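Local coordinates for phosphatidylethanolamine-binding protein (PDB 2GZQ) that probably binds phosphatidylethanolamine or other phosphate-bearing ligands, as a malarial-parasite member of the phosphatidylethanolamine-binding protein family, at residues L81-D87 against H138-L144; V49-L55 against N193-R198. All coordinates share one frame; numbering follows the deposited sequence.

Contacts 1 and 2 show how one mixed sheet changes its chemistry from the interior to the edge. They share a seam: strand 138-148 supplies one side of contact 1 and bonds on its other flank to strand 188-198, which carries contact 2, with Phe-142 N 2.8 Å from Asn-193 O. Contact 1 (81-87 against 138-144) is wholly buried near the centre of the chain, a regular antiparallel ladder that ends in ionic and histidine-carboxylate bonds. Contact 2 (49-55 against 193-198) is only partly buried; the centres of the two contacts lie about 10 Å apart. There a turn and a short parallel pairing rely on mixed backbone and amide bonds and on a tryptophan face.

Contact 1: residues L81-D87 against H138-L144; sequences LFMIDPD and HRISFIL
Phe-82 and Ile-84 form hydrogen-bonded pairs with Ile-143 and Ser-141, two backbone bonds to each pair, in an antiparallel ladder whose short strand axes approach to 4.7 Å at 164°. On the face of Phe-82, Ile-84 and Ile-143, Ile-84 CD1 meets Ile-143 CD1 at 4.0 Å; helix 178-184 covers Phe-82 and Ile-143. On the other face lie Leu-81, Met-83 and Phe-142. In one of its two modelled conformers Met-83, a selenomethionine, sets CG over a face of the Phe-142 ring, offset toward the rim.

Beyond the ladder, the chain of Asp-85, Pro-86 and Asp-87 turns its acids onto His-138 and Arg-139. The Arg-139 guanidinium grips Asp-87 side-on: NE reaches OD2 at 2.9 Å and NH2 reaches OD1 at 2.8 Å. Both bonds are almost straight and use syn lone pairs, and the two flat groups are nearly coplanar, 4° apart. Asp-87 OD2 accepts a second bond through its anti lone pair, from Arg-139 N at 2.8 Å, so the carboxylate is tied to backbone and side chain of the same residue. Arg-139 has further partners, NH1 bonding to Glu-21 O and NH2 to His-26 ND1.

Asp-85 has CG anti to its amide nitrogen (chi1 -175°), which carries the carboxylate to the edge of the His-138 ring. Asp-85 OD1 accepts a hydrogen bond from His-138 ND1 at 2.6 Å through its syn lone pair. Asp-85 OD2 meanwhile accepts from Asp-87 N at 2.8 Å, from above the carboxylate plane, closing an Asx turn, and His-138 NE2 bonds to Thr-135. With both ring nitrogens bonded, the rotation of the imidazole is probably fixed. The Asp-Pro-Asp and His-Arg segments belong to signature motifs that line the anion-binding pocket in this family, so this network probably shapes that site.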
# COMPACT_ATOMS: atom_id res chain seq x y z
N LEU A 81 -1.53 -1.10 6.51
CA LEU A 81 -0.81 -0.59 5.35
C LEU A 81 -0.82 -1.65 4.27
O LEU A 81 -0.47 -2.81 4.52
CB LEU A 81 0.63 -0.29 5.78
CG LEU A 81 1.57 0.22 4.69
CD1 LEU A 81 1.10 1.47 4.01
CD2 LEU A 81 2.95 0.46 5.27
N PHE A 82 -1.20 -1.24 3.06
CA PHE A 82 -1.18 -2.10 1.91
C PHE A 82 -0.22 -1.49 0.88
O PHE A 82 -0.29 -0.26 0.65
CB PHE A 82 -2.56 -2.19 1.24
CG PHE A 82 -3.66 -2.78 2.08
CD1 PHE A 82 -3.46 -3.87 2.90
CD2 PHE A 82 -4.95 -2.26 2.04
CE1 PHE A 82 -4.50 -4.40 3.63
CE2 PHE A 82 -5.96 -2.81 2.75
CZ PHE A 82 -5.75 -3.85 3.56
N MSE A 83 0.61 -2.29 0.24
CA MSE A 83 1.30 -1.87 -0.93
C MSE A 83 0.78 -2.65 -2.13
O MSE A 83 0.68 -3.88 -2.08
CB MSE A 83 2.75 -2.15 -0.70
CG MSE A 83 3.61 -1.80 -1.82
SE MSE A 83 5.22 -2.72 -1.47
CE MSE A 83 6.15 -2.32 -3.12
N ILE A 84 0.43 -1.92 -3.19
CA ILE A 84 -0.22 -2.48 -4.36
C ILE A 84 0.41 -2.00 -5.65
O ILE A 84 1.02 -0.93 -5.71
CB ILE A 84 -1.73 -2.20 -4.41
CG1 ILE A 84 -1.99 -0.71 -4.44
CG2 ILE A 84 -2.44 -2.86 -3.26
CD1 ILE A 84 -3.33 -0.34 -4.95
N ASP A 85 0.19 -2.77 -6.71
CA ASP A 85 0.39 -2.32 -8.08
C ASP A 85 -0.95 -2.32 -8.80
O ASP A 85 -1.47 -3.39 -9.12
CB ASP A 85 1.38 -3.24 -8.78
CG ASP A 85 1.74 -2.77 -10.18
OD1 ASP A 85 2.51 -3.48 -10.88
OD2 ASP A 85 1.25 -1.69 -10.56
N PRO A 86 -1.52 -1.14 -9.05
CA PRO A 86 -2.75 -1.06 -9.81
C PRO A 86 -2.55 -1.26 -11.31
O PRO A 86 -3.51 -1.35 -12.06
CB PRO A 86 -3.25 0.37 -9.52
CG PRO A 86 -1.95 1.14 -9.33
CD PRO A 86 -0.99 0.19 -8.69
N ASP A 87 -1.30 -1.35 -11.74
CA ASP A 87 -0.94 -1.40 -13.14
C ASP A 87 -0.33 -2.74 -13.51
O ASP A 87 0.64 -2.84 -14.26
CB ASP A 87 0.01 -0.25 -13.41
CG ASP A 87 -0.64 1.10 -13.15
OD1 ASP A 87 -1.83 1.25 -13.50
OD2 ASP A 87 0.02 2.02 -12.62
N HIS A 138 4.53 1.71 -13.69
CA HIS A 138 3.60 1.19 -12.69
C HIS A 138 3.56 2.12 -11.50
O HIS A 138 4.62 2.46 -10.95
CB HIS A 138 4.06 -0.18 -12.23
CG HIS A 138 4.07 -1.23 -13.29
ND1 HIS A 138 3.48 -2.46 -13.12
CD2 HIS A 138 4.64 -1.26 -14.52
CE1 HIS A 138 3.66 -3.19 -14.20
NE2 HIS A 138 4.34 -2.48 -15.08
N ARG A 139 2.37 2.52 -11.10
CA ARG A 139 2.17 3.39 -9.94
C ARG A 139 2.13 2.55 -8.67
O ARG A 139 1.05 2.27 -8.15
CB ARG A 139 0.89 4.20 -10.15
CG ARG A 139 0.98 5.13 -11.37
CD ARG A 139 -0.37 5.67 -11.80
NE ARG A 139 -1.19 4.59 -12.34
CZ ARG A 139 -2.46 4.73 -12.69
NH1 ARG A 139 -3.09 5.90 -12.57
NH2 ARG A 139 -3.11 3.69 -13.17
N ILE A 140 3.29 2.16 -8.19
CA ILE A 140 3.41 1.34 -6.99
C ILE A 140 2.99 2.21 -5.80
O ILE A 140 3.57 3.26 -5.56
CB ILE A 140 4.84 0.81 -6.86
CG1 ILE A 140 5.25 -0.03 -8.08
CG2 ILE A 140 4.99 0.04 -5.56
CD1 ILE A 140 4.40 -1.19 -8.37
N SER A 141 1.93 1.78 -5.12
CA SER A 141 1.20 2.62 -4.20
C SER A 141 1.13 2.03 -2.81
O SER A 141 1.05 0.80 -2.63
CB SER A 141 -0.21 2.81 -4.73
OG SER A 141 -0.25 3.48 -5.99
N PHE A 142 1.11 2.92 -1.83
CA PHE A 142 1.03 2.57 -0.42
C PHE A 142 -0.18 3.27 0.16
O PHE A 142 -0.26 4.48 0.14
CB PHE A 142 2.29 3.04 0.31
CG PHE A 142 3.56 2.34 -0.12
CD1 PHE A 142 4.19 2.71 -1.28
CD2 PHE A 142 4.12 1.35 0.65
CE1 PHE A 142 5.38 2.10 -1.66
CE2 PHE A 142 5.31 0.73 0.26
CZ PHE A 142 5.90 1.11 -0.90
N ILE A 143 -1.13 2.50 0.70
CA ILE A 143 -2.36 3.03 1.25
C ILE A 143 -2.40 2.74 2.75
O ILE A 143 -2.27 1.58 3.18
CB ILE A 143 -3.59 2.38 0.60
CG1 ILE A 143 -3.57 2.53 -0.93
CG2 ILE A 143 -4.86 2.95 1.19
CD1 ILE A 143 -4.49 1.59 -1.66
N LEU A 144 -2.58 3.79 3.53
CA LEU A 144 -2.61 3.72 4.97
C LEU A 144 -4.00 4.00 5.48
O LEU A 144 -4.60 5.02 5.10
CB LEU A 144 -1.66 4.79 5.55
CG LEU A 144 -1.36 4.69 7.03
CD1 LEU A 144 -0.49 3.48 7.34
CD2 LEU A 144 -0.72 6.01 7.54

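Contact 2: residues V49-L55 against N193-R198; sequences VNHGNIL and NWCQMR
The turn His-51 to Asn-53 and the short, weakly bonded strand that follows at Ile-54 lie against strand 188-198, making a mixed contact at the edge of the six-stranded sheet: a turn docked on an indole, then a parallel pairing. The backbone of His-51 and Gly-52 crosses one face of Trp-194. His-51 CA stands 3.8 Å from the centroid of the six-membered Trp-194 ring and Gly-52 CA 3.7 Å from that of the five-membered ring, both as CH-pi contacts. Both residues have positive phi, and the absence of a side chain at Gly-52 lets the chain lie this close to the indole. Helix 15-20 also touches Trp-194, through Glu-17 and Leu-18; Glu-17 accepts from His-51 ND1 as well.

Polar groups lock the turn from both ends. Asn-193 OD1 takes His-51 N at 2.8 Å in its carbonyl plane, and it also accepts from Trp-194 N, so one amide oxygen serves both segments. Gly-52 N reaches Trp-194 O at 2.8 Å, but from above that carbonyl plane. At the far end, Gln-196, extended beyond CG (chi2 174°), lays its amide flat toward Gly-52 O; the NE2 bond is 2.7 Å long and nearly straight. A water bridges Asn-50 OD1 and Asn-193 ND2.

Past the turn a single parallel bridge, Ile-54 with Gln-196, carries the pairing. Gln-196 N donates to Asn-53 O at 2.8 Å and Gln-196 O accepts from Leu-55 N at 3.0 Å, embracing Ile-54. Ile-54 CD1 rests against Gln-196 CB on the more open side, whereas Leu-55 CD1 packs on Cys-195 SG at 4.0 Å on the buried side. The topology is a short parallel edge strand beside the last strand of a sheet whose other neighbours are antiparallel, entered through a glycine turn on a tryptophan face.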
# COMPACT_ATOMS: atom_id res chain seq x y z
N VAL A 49 10.15 6.73 -1.56
CA VAL A 49 8.92 6.84 -2.31
C VAL A 49 8.34 8.21 -2.00
O VAL A 49 8.03 8.51 -0.83
CB VAL A 49 7.95 5.72 -1.86
CG1 VAL A 49 6.59 5.84 -2.56
CG2 VAL A 49 8.55 4.37 -2.14
N ASN A 50 8.20 9.06 -3.01
CA ASN A 50 7.89 10.48 -2.80
C ASN A 50 7.02 11.06 -3.90
O ASN A 50 7.50 11.74 -4.80
CB ASN A 50 9.18 11.29 -2.70
CG ASN A 50 8.92 12.74 -2.33
OD1 ASN A 50 7.98 13.05 -1.61
ND2 ASN A 50 9.76 13.64 -2.84
N HIS A 51 5.71 10.79 -3.82
CA HIS A 51 4.72 11.46 -4.66
C HIS A 51 4.97 11.30 -6.15
O HIS A 51 4.93 12.27 -6.92
CB HIS A 51 4.67 12.96 -4.35
CG HIS A 51 4.11 13.29 -3.01
ND1 HIS A 51 3.13 14.24 -2.83
CD2 HIS A 51 4.41 12.83 -1.77
CE1 HIS A 51 2.85 14.35 -1.54
NE2 HIS A 51 3.61 13.50 -0.88
N GLY A 52 5.21 10.07 -6.58
CA GLY A 52 5.27 9.78 -7.99
C GLY A 52 6.63 9.96 -8.63
O GLY A 52 6.73 9.99 -9.84
N ASN A 53 7.68 10.09 -7.83
CA ASN A 53 9.03 10.01 -8.36
C ASN A 53 9.30 8.67 -9.03
O ASN A 53 8.64 7.66 -8.75
CB ASN A 53 10.07 10.26 -7.25
CG ASN A 53 10.01 9.23 -6.15
OD1 ASN A 53 8.94 8.89 -5.67
ND2 ASN A 53 11.15 8.73 -5.73
N ILE A 54 10.28 8.66 -9.91
CA ILE A 54 10.70 7.45 -10.59
C ILE A 54 11.70 6.73 -9.71
O ILE A 54 12.74 7.27 -9.35
CB ILE A 54 11.37 7.77 -11.92
CG1 ILE A 54 10.42 8.50 -12.86
CG2 ILE A 54 11.90 6.49 -12.58
CD1 ILE A 54 9.45 7.59 -13.54
N LEU A 55 11.41 5.48 -9.38
CA LEU A 55 12.35 4.64 -8.66
C LEU A 55 12.75 3.49 -9.55
O LEU A 55 11.93 2.91 -10.26
CB LEU A 55 11.75 4.09 -7.37
CG LEU A 55 11.70 5.03 -6.17
CD1 LEU A 55 11.30 4.26 -4.92
CD2 LEU A 55 13.04 5.70 -5.98
N ASN A 193 1.00 7.20 -0.40
CA ASN A 193 2.18 7.65 -1.16
C ASN A 193 2.37 6.69 -2.29
O ASN A 193 1.82 5.58 -2.31
CB ASN A 193 3.42 7.70 -0.25
CG ASN A 193 4.41 8.76 -0.65
OD1 ASN A 193 4.50 9.15 -1.84
ND2 ASN A 193 5.18 9.22 0.34
N TRP A 194 3.12 7.11 -3.31
CA TRP A 194 3.34 6.24 -4.46
C TRP A 194 4.59 6.68 -5.18
O TRP A 194 5.09 7.79 -4.97
CB TRP A 194 2.11 6.24 -5.42
CG TRP A 194 2.07 7.39 -6.39
CD1 TRP A 194 2.31 7.32 -7.71
CD2 TRP A 194 1.75 8.76 -6.11
NE1 TRP A 194 2.17 8.56 -8.30
CE2 TRP A 194 1.82 9.47 -7.33
CE3 TRP A 194 1.42 9.46 -4.95
CZ2 TRP A 194 1.59 10.86 -7.42
CZ3 TRP A 194 1.18 10.85 -5.04
CH2 TRP A 194 1.28 11.52 -6.27
N CYS A 195 5.06 5.80 -6.07
CA CYS A 195 6.13 6.11 -6.99
C CYS A 195 5.79 5.50 -8.33
O CYS A 195 4.80 4.79 -8.45
CB CYS A 195 7.47 5.56 -6.44
SG CYS A 195 7.55 3.76 -6.30
N GLN A 196 6.60 5.81 -9.34
CA GLN A 196 6.49 5.17 -10.64
C GLN A 196 7.69 4.27 -10.88
O GLN A 196 8.83 4.68 -10.65
CB GLN A 196 6.43 6.24 -11.72
CG GLN A 196 5.21 7.18 -11.71
CD GLN A 196 5.37 8.29 -12.75
OE1 GLN A 196 5.00 8.12 -13.89
NE2 GLN A 196 5.93 9.42 -12.34
N MSE A 197 7.46 3.05 -11.34
CA MSE A 197 8.55 2.11 -11.57
C MSE A 197 8.37 1.46 -12.93
O MSE A 197 7.26 1.14 -13.33
CB MSE A 197 8.55 0.99 -10.53
CG MSE A 197 9.04 1.40 -9.17
SE MSE A 197 9.10 -0.11 -7.93
CE MSE A 197 10.82 -0.74 -8.31
N ARG A 198 9.48 1.27 -13.64
CA ARG A 198 9.49 0.47 -14.85
C ARG A 198 10.72 -0.42 -14.86
O ARG A 198 11.65 -0.18 -14.09
CB ARG A 198 9.44 1.36 -16.10
CG ARG A 198 10.60 2.35 -16.22
CD ARG A 198 10.52 3.19 -17.52
NE ARG A 198 10.61 2.41 -18.75
CZ ARG A 198 11.75 2.14 -19.37
NH1 ARG A 198 12.90 2.57 -18.87
NH2 ARG A 198 11.75 1.43 -20.49
O HOH W 1 7.02 11.53 0.75
O HOH W 2 11.80 2.68 -12.73